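Local coordinates for endoglucanase (Clostridium thermocellum, PDB 2E4T), which hydrolyses internal beta-1,4-glucosidic links of cellulose and probably of xyloglucan, this chain being the family 44 glycoside hydrolase module of a longer multidomain enzyme, at residues R196-P199 / D200-A204; A244-W247 / G248-E252; R302-E305 / T306-A309; L378-F381 / G382-V386; V493-D497 / N498-Y502. All coordinates share one frame; numbering follows the deposited sequence. Where two conformers were deposited one is given.

All five contacts are local, each closing a turn, a cap or a helix end, and they follow one another along the chain. Contacts 1 and 2 are the pair that touch: their centres are 15 Å apart, and Ala204 N lies 2.8 Å from Asp246 OD1, a probable hydrogen bond. Contacts 3 and 4 belong to helices 304-312 and 368-384, with nearest atoms about 11 Å apart. Contact 4 lies near the zinc site: the side chain of Leu378 is about 9 Å from that of the zinc ligand Glu401. Contact 5 is a turn at the edge of the mixed sheet, its centre about 60 Å from that of contact 1 and on the opposite side of the chain's centre.

Contact 1. Residues R196-P199 / D200-A204; sequences RIHP and DNVTA
The imidazole of His198 meets the chain two residues on with its edge, not its face. The carbonyl oxygen of Asp200 lies in the ring plane, 2.7 Å from His198 ND1, and the ND1-H points at it only loosely: the angle at the hydrogen is 120°, which makes this a weak bond. The same oxygen stands 2.9 Å from His198 CE1, so it faces the ND1-CE1 side of the ring rather than ND1 alone. With CG anti to the backbone N (chi1 -168°), the ring is carried toward the inside of the bend made by Pro199, Asp200 and Asn201. Val202 approaches the ring obliquely, its CA 3.9 Å and its CB 4.1 Å from His198 CE1. The carboxylate of Asp200 takes no part in this: it folds back beside the preceding peptide, with Asp200 OD1 3.8 Å from Pro199 C, while Asp200 OD2 stays 6.3 Å from His198 ND1. On the other nitrogen, His198 NE2 is hydrogen-bonded to Glu206 OE2. Partners at both nitrogens probably limit the rotation of the ring, the NE2 bond doing more than the weak one at ND1, and a carboxylate at NE2 would probably favour the protonated form.

The Trp190 ring meets the imidazole with the planes about 45° apart. Thr203 is the N-cap of helix 204-221, its OG1 bonded to Glu206 N. The bend lies in the loop between helices 190-193 and 204-221, while Ile197 packs on Trp134 of strand 134-138 and Ala204 rests on Phe257 and Tyr260 of helix 257-272.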
loop_
_atom_site.group_PDB
_atom_site.type_symbol
_atom_site.label_atom_id
_atom_site.label_comp_id
_atom_site.label_asym_id
_atom_site.label_seq_id
_atom_site.Cartn_x
_atom_site.Cartn_y
_atom_site.Cartn_z
ATOM N N ARG A 196 21.602 9.409 -12.034
ATOM C CA ARG A 196 22.302 8.948 -13.238
ATOM C C ARG A 196 21.323 8.548 -14.341
ATOM O O ARG A 196 21.762 8.378 -15.502
ATOM C CB ARG A 196 23.253 7.777 -12.941
ATOM C CG ARG A 196 24.182 7.839 -11.791
ATOM C CD ARG A 196 25.500 8.622 -11.935
ATOM N NE ARG A 196 26.180 9.088 -10.829
ATOM C CZ ARG A 196 26.046 10.252 -10.259
ATOM N NH1 ARG A 196 25.168 11.239 -10.504
ATOM N NH2 ARG A 196 26.838 10.351 -9.232
ATOM N N ILE A 197 20.038 8.387 -13.993
ATOM C CA ILE A 197 18.969 8.187 -14.986
ATOM C C ILE A 197 18.275 9.489 -15.320
ATOM O O ILE A 197 18.006 9.784 -16.499
ATOM C CB ILE A 197 17.932 7.157 -14.430
ATOM C CG1 ILE A 197 18.573 5.802 -14.236
ATOM C CG2 ILE A 197 16.710 7.096 -15.406
ATOM C CD1 ILE A 197 17.659 4.739 -13.645
ATOM N N HIS A 198 17.966 10.293 -14.283
ATOM C CA HIS A 198 17.072 11.438 -14.426
ATOM C C HIS A 198 17.601 12.566 -13.559
ATOM O O HIS A 198 17.050 12.875 -12.488
ATOM C CB HIS A 198 15.664 11.032 -13.991
ATOM C CG HIS A 198 14.601 12.011 -14.349
ATOM N ND1 HIS A 198 14.471 13.268 -13.796
ATOM C CD2 HIS A 198 13.585 11.880 -15.226
ATOM C CE1 HIS A 198 13.424 13.891 -14.345
ATOM N NE2 HIS A 198 12.870 13.044 -15.209
ATOM N N PRO A 199 18.688 13.223 -13.984
ATOM C CA PRO A 199 19.330 14.226 -13.154
ATOM C C PRO A 199 18.481 15.447 -12.844
ATOM O O PRO A 199 18.721 16.117 -11.819
ATOM C CB PRO A 199 20.585 14.629 -13.961
ATOM C CG PRO A 199 20.228 14.270 -15.421
ATOM C CD PRO A 199 19.461 12.972 -15.239
ATOM N N ASP A 200 17.567 15.818 -13.737
ATOM C CA ASP A 200 16.808 17.039 -13.536
ATOM C C ASP A 200 15.611 16.771 -12.598
ATOM O O ASP A 200 14.998 15.688 -12.652
ATOM C CB ASP A 200 16.328 17.586 -14.881
ATOM C CG ASP A 200 17.495 17.968 -15.797
ATOM O OD1 ASP A 200 18.578 18.353 -15.269
ATOM O OD2 ASP A 200 17.292 17.912 -17.043
ATOM N N ASN A 201 15.227 17.752 -11.799
ATOM C CA ASN A 201 14.049 17.609 -10.959
ATOM C C ASN A 201 12.821 17.495 -11.856
ATOM O O ASN A 201 12.599 18.361 -12.733
ATOM C CB ASN A 201 13.905 18.839 -10.043
ATOM C CG ASN A 201 15.050 18.950 -9.052
ATOM O OD1 ASN A 201 15.612 17.960 -8.616
ATOM N ND2 ASN A 201 15.422 20.177 -8.690
ATOM N N VAL A 202 11.987 16.457 -11.627
ATOM C CA VAL A 202 10.880 16.215 -12.535
ATOM C C VAL A 202 9.916 17.378 -12.574
ATOM O O VAL A 202 9.556 17.988 -11.534
ATOM C CB VAL A 202 10.149 14.905 -12.168
ATOM C CG1 VAL A 202 9.376 15.029 -10.851
ATOM C CG2 VAL A 202 9.293 14.411 -13.311
ATOM N N THR A 203 9.435 17.720 -13.766
ATOM C CA THR A 203 8.390 18.714 -13.912
ATOM C C THR A 203 7.006 18.069 -13.838
ATOM O O THR A 203 6.825 16.881 -14.180
ATOM C CB THR A 203 8.562 19.510 -15.233
ATOM O OG1 THR A 203 8.411 18.606 -16.320
ATOM C CG2 THR A 203 9.887 20.243 -15.284
ATOM N N ALA A 204 6.040 18.862 -13.405
ATOM C CA ALA A 204 4.661 18.401 -13.465
ATOM C C ALA A 204 4.262 18.033 -14.916
ATOM O O ALA A 204 3.593 17.014 -15.144
ATOM C CB ALA A 204 3.741 19.476 -12.894
#

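Contact 2. Residues A244-W247 / G248-E252; sequences APDW and GTEGE
Trp247 holds its CG anti to the backbone N (chi1 -176°), which lays the indole along the single helical turn 247-250 and brings one face of its six-membered ring against Gly251. Gly251 CA then sits 3.4 Å from the centroid of the six-membered ring and 11° off the ring normal, a CH-pi contact over the face; CZ3 and CH2 of Trp247 are the ring atoms closest to it. Because glycine has no side chain, its backbone carbon can come down directly onto the indole. The turn that makes this possible is held by main-chain bonds. Asp246 O accepts from Glu250 N at 2.8 Å, nearly straight at 171°, and from Thr249 N at 3.2 Å, the latter donor standing well above the carbonyl plane. Gly251 N reaches Trp247 O at 2.8 Å.

A type I turn from Ala244 to Trp247 leads into this short helix, and Gly251 is the first residue to leave its helical backbone angles. Asp246 occupies the N-cap position, yet its carboxylate makes no capping bond there. Instead it serves the start of the earlier helix 204-221: OD2 forms a salt bridge with Lys205 NZ and OD1 accepts from Ala204 N. Asp246 OD2 also lies 3.5 Å from Glu250 CG, where the two side chains cross. Their carboxylates stay apart, Asp246 OD2 being 5.0 Å from Glu250 OE2, and Glu250 OE1 is hydrogen-bonded to Tyr260 OH.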
loop_
_atom_site.group_PDB
_atom_site.type_symbol
_atom_site.label_atom_id
_atom_site.label_comp_id
_atom_site.label_asym_id
_atom_site.label_seq_id
_atom_site.Cartn_x
_atom_site.Cartn_y
_atom_site.Cartn_z
ATOM N N ALA A 244 8.359 21.259 -7.572
ATOM C CA ALA A 244 8.711 20.986 -8.972
ATOM C C ALA A 244 8.959 22.310 -9.683
ATOM O O ALA A 244 8.289 23.319 -9.446
ATOM C CB ALA A 244 7.592 20.227 -9.653
ATOM N N PRO A 245 9.904 22.325 -10.644
ATOM C CA PRO A 245 10.314 23.610 -11.233
ATOM C C PRO A 245 9.239 24.364 -11.973
ATOM O O PRO A 245 9.367 25.591 -12.126
ATOM C CB PRO A 245 11.499 23.236 -12.150
ATOM C CG PRO A 245 11.904 21.901 -11.848
ATOM C CD PRO A 245 10.865 21.259 -11.004
ATOM N N ASP A 246 8.222 23.678 -12.469
ATOM C CA ASP A 246 7.113 24.304 -13.191
ATOM C C ASP A 246 5.842 24.415 -12.347
ATOM O O ASP A 246 4.798 24.800 -12.887
ATOM C CB ASP A 246 6.804 23.612 -14.515
ATOM C CG ASP A 246 6.383 22.154 -14.328
ATOM O OD1 ASP A 246 6.541 21.606 -13.215
ATOM O OD2 ASP A 246 5.890 21.580 -15.363
ATOM N N TRP A 247 5.926 24.144 -11.026
ATOM C CA TRP A 247 4.695 24.141 -10.238
ATOM C C TRP A 247 4.089 25.535 -10.082
ATOM O O TRP A 247 2.865 25.673 -9.971
ATOM C CB TRP A 247 4.920 23.433 -8.893
ATOM C CG TRP A 247 3.684 23.301 -8.083
ATOM C CD1 TRP A 247 3.516 23.807 -6.830
ATOM C CD2 TRP A 247 2.442 22.637 -8.427
ATOM N NE1 TRP A 247 2.253 23.495 -6.360
ATOM C CE2 TRP A 247 1.570 22.822 -7.338
ATOM C CE3 TRP A 247 1.983 21.919 -9.546
ATOM C CZ2 TRP A 247 0.254 22.344 -7.328
ATOM C CZ3 TRP A 247 0.665 21.440 -9.532
ATOM C CH2 TRP A 247 -0.178 21.677 -8.446
ATOM N N GLY A 248 4.912 26.581 -10.134
ATOM C CA GLY A 248 4.372 27.949 -10.016
ATOM C C GLY A 248 3.436 28.296 -11.149
ATOM O O GLY A 248 2.567 29.166 -10.988
ATOM N N THR A 249 3.650 27.721 -12.338
ATOM C CA THR A 249 2.766 27.941 -13.466
ATOM C C THR A 249 1.722 26.845 -13.559
ATOM O O THR A 249 0.509 27.120 -13.631
ATOM C CB THR A 249 3.547 28.067 -14.777
ATOM O OG1 THR A 249 4.510 27.040 -14.882
ATOM C CG2 THR A 249 4.253 29.416 -14.813
ATOM N N GLU A 250 2.148 25.567 -13.520
ATOM C CA GLU A 250 1.179 24.503 -13.699
ATOM C C GLU A 250 0.171 24.422 -12.553
ATOM O O GLU A 250 -0.963 24.007 -12.758
ATOM C CB GLU A 250 1.924 23.166 -13.813
ATOM C CG GLU A 250 2.715 23.026 -15.091
ATOM C CD GLU A 250 1.801 23.162 -16.300
ATOM O OE1 GLU A 250 0.881 22.345 -16.475
ATOM O OE2 GLU A 250 2.010 24.138 -17.079
ATOM N N GLY A 251 0.602 24.781 -11.342
ATOM C CA GLY A 251 -0.266 24.654 -10.173
ATOM C C GLY A 251 -1.191 25.812 -9.928
ATOM O O GLY A 251 -1.921 25.796 -8.937
ATOM N N GLU A 252 -1.231 26.780 -10.826
ATOM C CA GLU A 252 -2.133 27.930 -10.628
ATOM C C GLU A 252 -3.569 27.423 -10.537
ATOM O O GLU A 252 -4.065 26.706 -11.442
ATOM C CB GLU A 252 -1.991 28.927 -11.793
ATOM C CG GLU A 252 -2.883 30.153 -11.551
ATOM C CD GLU A 252 -2.741 31.230 -12.565
ATOM O OE1 GLU A 252 -2.062 31.062 -13.584
ATOM O OE2 GLU A 252 -3.368 32.279 -12.364
#

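Contact 3. Residues R302-E305 / T306-A309; sequences RNIE and TNKA
Asn303 and Thr306 make the side-chain cap that starts helix 304-312. Thr306 N donates to Asn303 OD1 at 3.0 Å, fairly straight at 159°, but from 56° above the amide plane rather than along a lone pair. Placing CG anti to the backbone N (chi1 -174°) turns the amide of Asn303 forward over the first helical turn. The Thr306 hydroxyl lies across that amide, OG1 2.9 Å from Asn303 CG, but it bonds neither amide atom of Asn303; its partners are Glu293 OE2 and Gly290 O.

Main-chain bonds continue from the cap. Asn307 N meets Asn303 O at 2.9 Å, Lys308 N meets Ile304 O at 2.8 Å and Ala309 N meets Glu305 O at 3.0 Å, the regular i to i+4 ladder of an alpha helix.

The apolar contact is between Ile304 and Lys308, whose extended chain passes it: CG2 of Ile304 touches CE of Lys308 at 3.7 Å. Electrostatics may add a weak attraction, since Glu305 OE2 and Lys308 NZ are 4.3 Å apart, beyond a salt bridge.

Asn303 ND2 goes to Gly291 O, and Asn307 uses OD1 for Arg310 NH1 and ND2 for Pro301 O and Tyr455 OH. Both ends of each amide are thus occupied, which fixes their flips: the cap holds the helix start and at the same time ties it to Gly290, Gly291 and Glu293, at the short strands 289-290 and 293-294.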
loop_
_atom_site.group_PDB
_atom_site.type_symbol
_atom_site.label_atom_id
_atom_site.label_comp_id
_atom_site.label_asym_id
_atom_site.label_seq_id
_atom_site.Cartn_x
_atom_site.Cartn_y
_atom_site.Cartn_z
ATOM N N ARG A 302 12.056 1.085 23.457
ATOM C CA ARG A 302 11.995 1.378 24.896
ATOM C C ARG A 302 11.325 2.693 25.198
ATOM O O ARG A 302 11.036 2.984 26.359
ATOM C CB ARG A 302 13.387 1.404 25.520
ATOM C CG ARG A 302 14.060 0.057 25.509
ATOM C CD ARG A 302 15.075 -0.125 24.455
ATOM N NE ARG A 302 16.155 0.846 24.607
ATOM C CZ ARG A 302 17.097 1.034 23.692
ATOM N NH1 ARG A 302 17.076 0.316 22.571
ATOM N NH2 ARG A 302 18.046 1.946 23.890
ATOM N N ASN A 303 11.152 3.554 24.187
ATOM C CA ASN A 303 10.676 4.908 24.426
ATOM C C ASN A 303 9.140 4.874 24.461
ATOM O O ASN A 303 8.450 4.781 23.415
ATOM C CB ASN A 303 11.188 5.817 23.308
ATOM C CG ASN A 303 10.850 7.272 23.550
ATOM O OD1 ASN A 303 9.789 7.625 24.080
ATOM N ND2 ASN A 303 11.796 8.141 23.176
ATOM N N ILE A 304 8.619 4.850 25.687
ATOM C CA ILE A 304 7.186 4.649 25.890
ATOM C C ILE A 304 6.397 5.778 25.223
ATOM O O ILE A 304 5.328 5.510 24.663
ATOM C CB ILE A 304 6.848 4.550 27.387
ATOM C CG1 ILE A 304 7.645 3.421 28.024
ATOM C CG2 ILE A 304 5.368 4.421 27.617
ATOM C CD1 ILE A 304 7.452 2.062 27.416
ATOM N N GLU A 305 6.864 7.024 25.285
ATOM C CA GLU A 305 6.160 8.109 24.623
ATOM C C GLU A 305 6.114 7.931 23.105
ATOM O O GLU A 305 5.090 8.243 22.460
ATOM C CB GLU A 305 6.732 9.479 25.023
ATOM C CG GLU A 305 6.446 9.846 26.453
ATOM C CD GLU A 305 4.972 10.194 26.622
ATOM O OE1 GLU A 305 4.410 10.907 25.739
ATOM O OE2 GLU A 305 4.364 9.734 27.607
ATOM N N THR A 306 7.185 7.412 22.520
ATOM C CA THR A 306 7.119 7.092 21.073
ATOM C C THR A 306 6.072 6.005 20.820
ATOM O O THR A 306 5.300 6.073 19.853
ATOM C CB THR A 306 8.470 6.670 20.500
ATOM O OG1 THR A 306 9.507 7.541 20.960
ATOM C CG2 THR A 306 8.451 6.606 18.987
ATOM N N ASN A 307 6.113 4.961 21.669
ATOM C CA ASN A 307 5.147 3.860 21.486
ATOM C C ASN A 307 3.700 4.362 21.615
ATOM O O ASN A 307 2.815 3.929 20.835
ATOM C CB ASN A 307 5.415 2.782 22.502
ATOM C CG ASN A 307 6.779 2.137 22.350
ATOM O OD1 ASN A 307 7.401 2.188 21.259
ATOM N ND2 ASN A 307 7.248 1.478 23.422
ATOM N N LYS A 308 3.451 5.269 22.576
ATOM C CA LYS A 308 2.102 5.822 22.745
ATOM C C LYS A 308 1.717 6.639 21.504
ATOM O O LYS A 308 0.561 6.578 21.062
ATOM C CB LYS A 308 2.020 6.636 24.020
ATOM C CG LYS A 308 2.012 5.769 25.242
ATOM C CD LYS A 308 2.002 6.593 26.523
ATOM C CE LYS A 308 1.860 5.661 27.749
ATOM N NZ LYS A 308 1.973 6.447 28.995
ATOM N N ALA A 309 2.657 7.424 20.947
ATOM C CA ALA A 309 2.351 8.201 19.759
ATOM C C ALA A 309 2.069 7.264 18.578
ATOM O O ALA A 309 1.238 7.582 17.718
ATOM C CB ALA A 309 3.507 9.144 19.420
#

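Contact 4. Residues L378-F381 / G382-V386; sequences LGIF and GKYGV
Gly382, first of the second half of this helical stretch, donates its N to Leu378 O at 3.0 Å. Lys383 follows with N bonded to Gly379 O at 2.9 Å; its extended side chain leads off the helix, and its CG lies over one face of the Tyr384 ring, toward its rim. Tyr384 N reaches Ile380 O at 2.9 Å. CG of Tyr384 stands beside the backbone N (chi1 -65°), which turns the ring back along the helix so that Ile380 O meets its edge in the ring plane, 3.3 Å from Tyr384 CD2. That same CD2 rests 3.8 Å from Ile380 CG2, where the two side chains pass at a slant.

At Gly385 phi turns positive (93°), a backbone angle suited to glycine, and the chain leaves the helix. Its N makes weak bonds to Phe381 O and Gly382 O. Val386 N supplies the 6→1 bond of the Schellman motif, reaching Phe381 O at 2.9 Å and lying in its carbonyl plane. The hydrophobic contact that goes with the motif comes next: Val386 CG2 packs 3.8 Å from Phe381 CD1, while CG1 stands over a face of the phenyl ring.

This is the C-terminal end of helix 368-384 in the beta-alpha-beta unit that joins strands 354-360 and 388-391 of the barrel. Phe381 meets Tyr360 edge-to-face and touches Ile27 of strand 26-30, Leu378 packs on Ile404 and Tyr407 of helix 398-408, and Ile380 and Val386 lie on Leu339 of helix 338-349.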
loop_
_atom_site.group_PDB
_atom_site.type_symbol
_atom_site.label_atom_id
_atom_site.label_comp_id
_atom_site.label_asym_id
_atom_site.label_seq_id
_atom_site.Cartn_x
_atom_site.Cartn_y
_atom_site.Cartn_z
ATOM N N LEU A 378 -5.125 -1.160 9.121
ATOM C CA LEU A 378 -5.884 -2.019 8.200
ATOM C C LEU A 378 -7.412 -1.837 8.386
ATOM O O LEU A 378 -8.177 -1.896 7.404
ATOM C CB LEU A 378 -5.490 -3.464 8.388
ATOM C CG LEU A 378 -4.058 -3.766 8.000
ATOM C CD1 LEU A 378 -3.731 -5.226 8.418
ATOM C CD2 LEU A 378 -3.792 -3.538 6.521
ATOM N N GLY A 379 -7.842 -1.646 9.647
ATOM C CA GLY A 379 -9.261 -1.376 9.896
ATOM C C GLY A 379 -9.696 -0.074 9.197
ATOM O O GLY A 379 -10.783 -0.016 8.574
ATOM N N ILE A 380 -8.862 0.963 9.318
ATOM C CA ILE A 380 -9.131 2.249 8.696
ATOM C C ILE A 380 -9.160 2.121 7.169
ATOM O O ILE A 380 -10.064 2.672 6.507
ATOM C CB ILE A 380 -8.042 3.262 9.174
ATOM C CG1 ILE A 380 -8.226 3.548 10.660
ATOM C CG2 ILE A 380 -8.063 4.525 8.331
ATOM C CD1 ILE A 380 -6.947 4.027 11.329
ATOM N N PHE A 381 -8.164 1.471 6.597
ATOM C CA PHE A 381 -8.146 1.298 5.145
ATOM C C PHE A 381 -9.446 0.662 4.679
ATOM O O PHE A 381 -10.030 1.051 3.645
ATOM C CB PHE A 381 -6.968 0.446 4.705
ATOM C CG PHE A 381 -5.591 1.100 4.808
ATOM C CD1 PHE A 381 -5.417 2.458 5.020
ATOM C CD2 PHE A 381 -4.471 0.324 4.627
ATOM C CE1 PHE A 381 -4.128 3.038 5.076
ATOM C CE2 PHE A 381 -3.179 0.900 4.682
ATOM C CZ PHE A 381 -3.031 2.229 4.872
ATOM N N GLY A 382 -9.895 -0.365 5.408
ATOM C CA GLY A 382 -11.120 -1.053 4.976
ATOM C C GLY A 382 -12.333 -0.169 5.094
ATOM O O GLY A 382 -13.051 -0.053 4.063
ATOM N N LYS A 383 -12.477 0.492 6.250
ATOM C CA LYS A 383 -13.663 1.288 6.588
ATOM C C LYS A 383 -13.795 2.487 5.678
ATOM O O LYS A 383 -14.912 2.880 5.305
ATOM C CB LYS A 383 -13.546 1.727 8.050
ATOM C CG LYS A 383 -14.669 2.602 8.579
ATOM C CD LYS A 383 -14.511 2.818 10.094
ATOM C CE LYS A 383 -15.570 3.741 10.660
ATOM N NZ LYS A 383 -15.407 3.860 12.107
ATOM N N TYR A 384 -12.660 3.143 5.338
ATOM C CA TYR A 384 -12.683 4.393 4.606
ATOM C C TYR A 384 -12.534 4.184 3.117
ATOM O O TYR A 384 -12.560 5.177 2.371
ATOM C CB TYR A 384 -11.740 5.430 5.260
ATOM C CG TYR A 384 -12.178 5.859 6.672
ATOM C CD1 TYR A 384 -13.117 6.848 6.843
ATOM C CD2 TYR A 384 -11.762 5.200 7.776
ATOM C CE1 TYR A 384 -13.578 7.192 8.123
ATOM C CE2 TYR A 384 -12.204 5.515 9.069
ATOM C CZ TYR A 384 -13.161 6.492 9.225
ATOM O OH TYR A 384 -13.630 6.744 10.496
ATOM N N GLY A 385 -12.410 2.958 2.638
ATOM C CA GLY A 385 -12.502 2.712 1.211
ATOM C C GLY A 385 -11.214 2.700 0.441
ATOM O O GLY A 385 -11.261 2.823 -0.808
ATOM N N VAL A 386 -10.071 2.473 1.098
ATOM C CA VAL A 386 -8.843 2.263 0.347
ATOM C C VAL A 386 -8.955 0.973 -0.451
ATOM O O VAL A 386 -9.523 -0.018 0.000
ATOM C CB VAL A 386 -7.638 2.239 1.340
ATOM C CG1 VAL A 386 -6.366 1.815 0.702
ATOM C CG2 VAL A 386 -7.505 3.601 2.006
#

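Contact 5. Residues V493-D497 / N498-Y502; sequences VNIKD and NTFTY
Lys496 O accepts twice from Thr499. The hydroxyl OG1 of Thr499 donates at 2.7 Å and lies in the carbonyl plane, whereas Thr499 N, at 3.0 Å, comes from 60° above it. The hydroxyl is brought there by a chi1 of 73°, which sets OG1 between the backbone N and the carbonyl carbon. In the return direction Lys496 N donates to Thr499 O at 2.9 Å, in plane and fairly straight at 158°. Thr499 O has a further, weaker neighbour in Ile495 CA at 3.3 Å, a CA-H...O contact.

These bonds close a type I' turn, from Lys496 to Thr499, whose two central residues, Asp497 and Asn498, both have positive phi. It reverses the chain ahead of strand 499-504, an outermost strand of the mixed sheet, which is bonded along its other side to strand 459-466.

Asn498 is turned away from the turn, and its amide is spent on outside backbone: ND2 on Lys469 O and OD1 on Tyr471 N. The apolar contacts are made by Ile495. Ile495 CG2 sits 3.7 Å from Asn498 CA, and Ile495 CG1 lies 4.1 Å from Phe500 CD2, the side chains of Ile495 and Phe500 running side by side in the same direction. Phe500 in turn stacks on Phe463, and together with Ile495 it rests on Leu514 of strand 508-514.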
loop_
_atom_site.group_PDB
_atom_site.type_symbol
_atom_site.label_atom_id
_atom_site.label_comp_id
_atom_site.label_asym_id
_atom_site.label_seq_id
_atom_site.Cartn_x
_atom_site.Cartn_y
_atom_site.Cartn_z
ATOM N N VAL A 493 -19.745 -16.000 26.008
ATOM C CA VAL A 493 -20.958 -16.770 25.988
ATOM C C VAL A 493 -22.162 -16.114 26.625
ATOM O O VAL A 493 -23.274 -16.638 26.431
ATOM C CB VAL A 493 -20.770 -18.163 26.662
ATOM C CG1 VAL A 493 -19.607 -18.933 26.039
ATOM C CG2 VAL A 493 -20.601 -18.007 28.156
ATOM N N ASN A 494 -22.015 -15.045 27.387
ATOM C CA ASN A 494 -23.182 -14.504 28.070
ATOM C C ASN A 494 -23.678 -13.282 27.331
ATOM O O ASN A 494 -23.416 -12.129 27.689
ATOM C CB ASN A 494 -22.905 -14.227 29.563
ATOM C CG ASN A 494 -24.220 -14.284 30.297
ATOM O OD1 ASN A 494 -25.208 -13.677 29.809
ATOM N ND2 ASN A 494 -24.301 -15.037 31.392
ATOM N N ILE A 495 -24.384 -13.552 26.236
ATOM C CA ILE A 495 -24.901 -12.535 25.338
ATOM C C ILE A 495 -26.405 -12.458 25.591
ATOM O O ILE A 495 -27.118 -13.450 25.483
ATOM C CB ILE A 495 -24.581 -12.859 23.876
ATOM C CG1 ILE A 495 -23.040 -13.084 23.718
ATOM C CG2 ILE A 495 -25.104 -11.727 22.996
ATOM C CD1 ILE A 495 -22.643 -13.526 22.349
ATOM N N LYS A 496 -26.853 -11.289 26.055
ATOM C CA LYS A 496 -28.262 -11.071 26.397
ATOM C C LYS A 496 -28.830 -10.051 25.438
ATOM O O LYS A 496 -28.432 -8.876 25.457
ATOM C CB LYS A 496 -28.427 -10.610 27.831
ATOM C CG LYS A 496 -28.091 -11.709 28.811
ATOM C CD LYS A 496 -28.604 -11.270 30.178
ATOM C CE LYS A 496 -28.283 -12.252 31.296
ATOM N NZ LYS A 496 -26.812 -12.344 31.674
ATOM N N ASP A 497 -29.740 -10.470 24.580
ATOM C CA ASP A 497 -30.324 -9.545 23.609
ATOM C C ASP A 497 -29.220 -8.792 22.852
ATOM O O ASP A 497 -29.281 -7.552 22.753
ATOM C CB ASP A 497 -31.261 -8.557 24.331
ATOM C CG ASP A 497 -32.498 -9.234 24.936
ATOM O OD1 ASP A 497 -32.933 -10.305 24.447
ATOM O OD2 ASP A 497 -33.045 -8.684 25.915
ATOM N N ASN A 498 -28.193 -9.535 22.418
ATOM C CA ASN A 498 -27.109 -8.949 21.598
ATOM C C ASN A 498 -26.336 -7.871 22.355
ATOM O O ASN A 498 -25.756 -6.972 21.728
ATOM C CB ASN A 498 -27.679 -8.470 20.249
ATOM C CG ASN A 498 -27.767 -9.590 19.256
ATOM O OD1 ASN A 498 -27.238 -10.662 19.423
ATOM N ND2 ASN A 498 -28.489 -9.318 18.148
ATOM N N THR A 499 -26.232 -8.019 23.672
ATOM C CA THR A 499 -25.360 -7.212 24.505
ATOM C C THR A 499 -24.454 -8.138 25.278
ATOM O O THR A 499 -24.859 -9.238 25.695
ATOM C CB THR A 499 -26.133 -6.291 25.471
ATOM O OG1 THR A 499 -26.710 -7.083 26.543
ATOM C CG2 THR A 499 -27.188 -5.462 24.752
ATOM N N PHE A 500 -23.229 -7.692 25.531
ATOM C CA PHE A 500 -22.298 -8.424 26.382
ATOM C C PHE A 500 -21.236 -7.445 26.867
ATOM O O PHE A 500 -21.072 -6.369 26.298
ATOM C CB PHE A 500 -21.692 -9.655 25.677
ATOM C CG PHE A 500 -20.895 -9.330 24.451
ATOM C CD1 PHE A 500 -19.516 -9.075 24.541
ATOM C CD2 PHE A 500 -21.478 -9.316 23.210
ATOM C CE1 PHE A 500 -18.752 -8.832 23.415
ATOM C CE2 PHE A 500 -20.724 -9.050 22.071
ATOM C CZ PHE A 500 -19.360 -8.803 22.188
ATOM N N THR A 501 -20.506 -7.863 27.895
ATOM C CA THR A 501 -19.382 -7.094 28.396
ATOM C C THR A 501 -18.120 -7.950 28.303
ATOM O O THR A 501 -18.128 -9.115 28.703
ATOM C CB THR A 501 -19.622 -6.706 29.862
ATOM O OG1 THR A 501 -20.786 -5.863 29.911
ATOM C CG2 THR A 501 -18.422 -6.035 30.510
ATOM N N TYR A 502 -17.023 -7.325 27.827
ATOM C CA TYR A 502 -15.810 -8.055 27.605
ATOM C C TYR A 502 -14.649 -7.149 28.007
ATOM O O TYR A 502 -14.470 -6.065 27.449
ATOM C CB TYR A 502 -15.692 -8.433 26.125
ATOM C CG TYR A 502 -14.533 -9.373 25.813
ATOM C CD1 TYR A 502 -14.427 -10.619 26.450
ATOM C CD2 TYR A 502 -13.587 -9.058 24.841
ATOM C CE1 TYR A 502 -13.423 -11.515 26.138
ATOM C CE2 TYR A 502 -12.590 -9.960 24.517
ATOM C CZ TYR A 502 -12.475 -11.163 25.173
ATOM O OH TYR A 502 -11.462 -12.037 24.836
#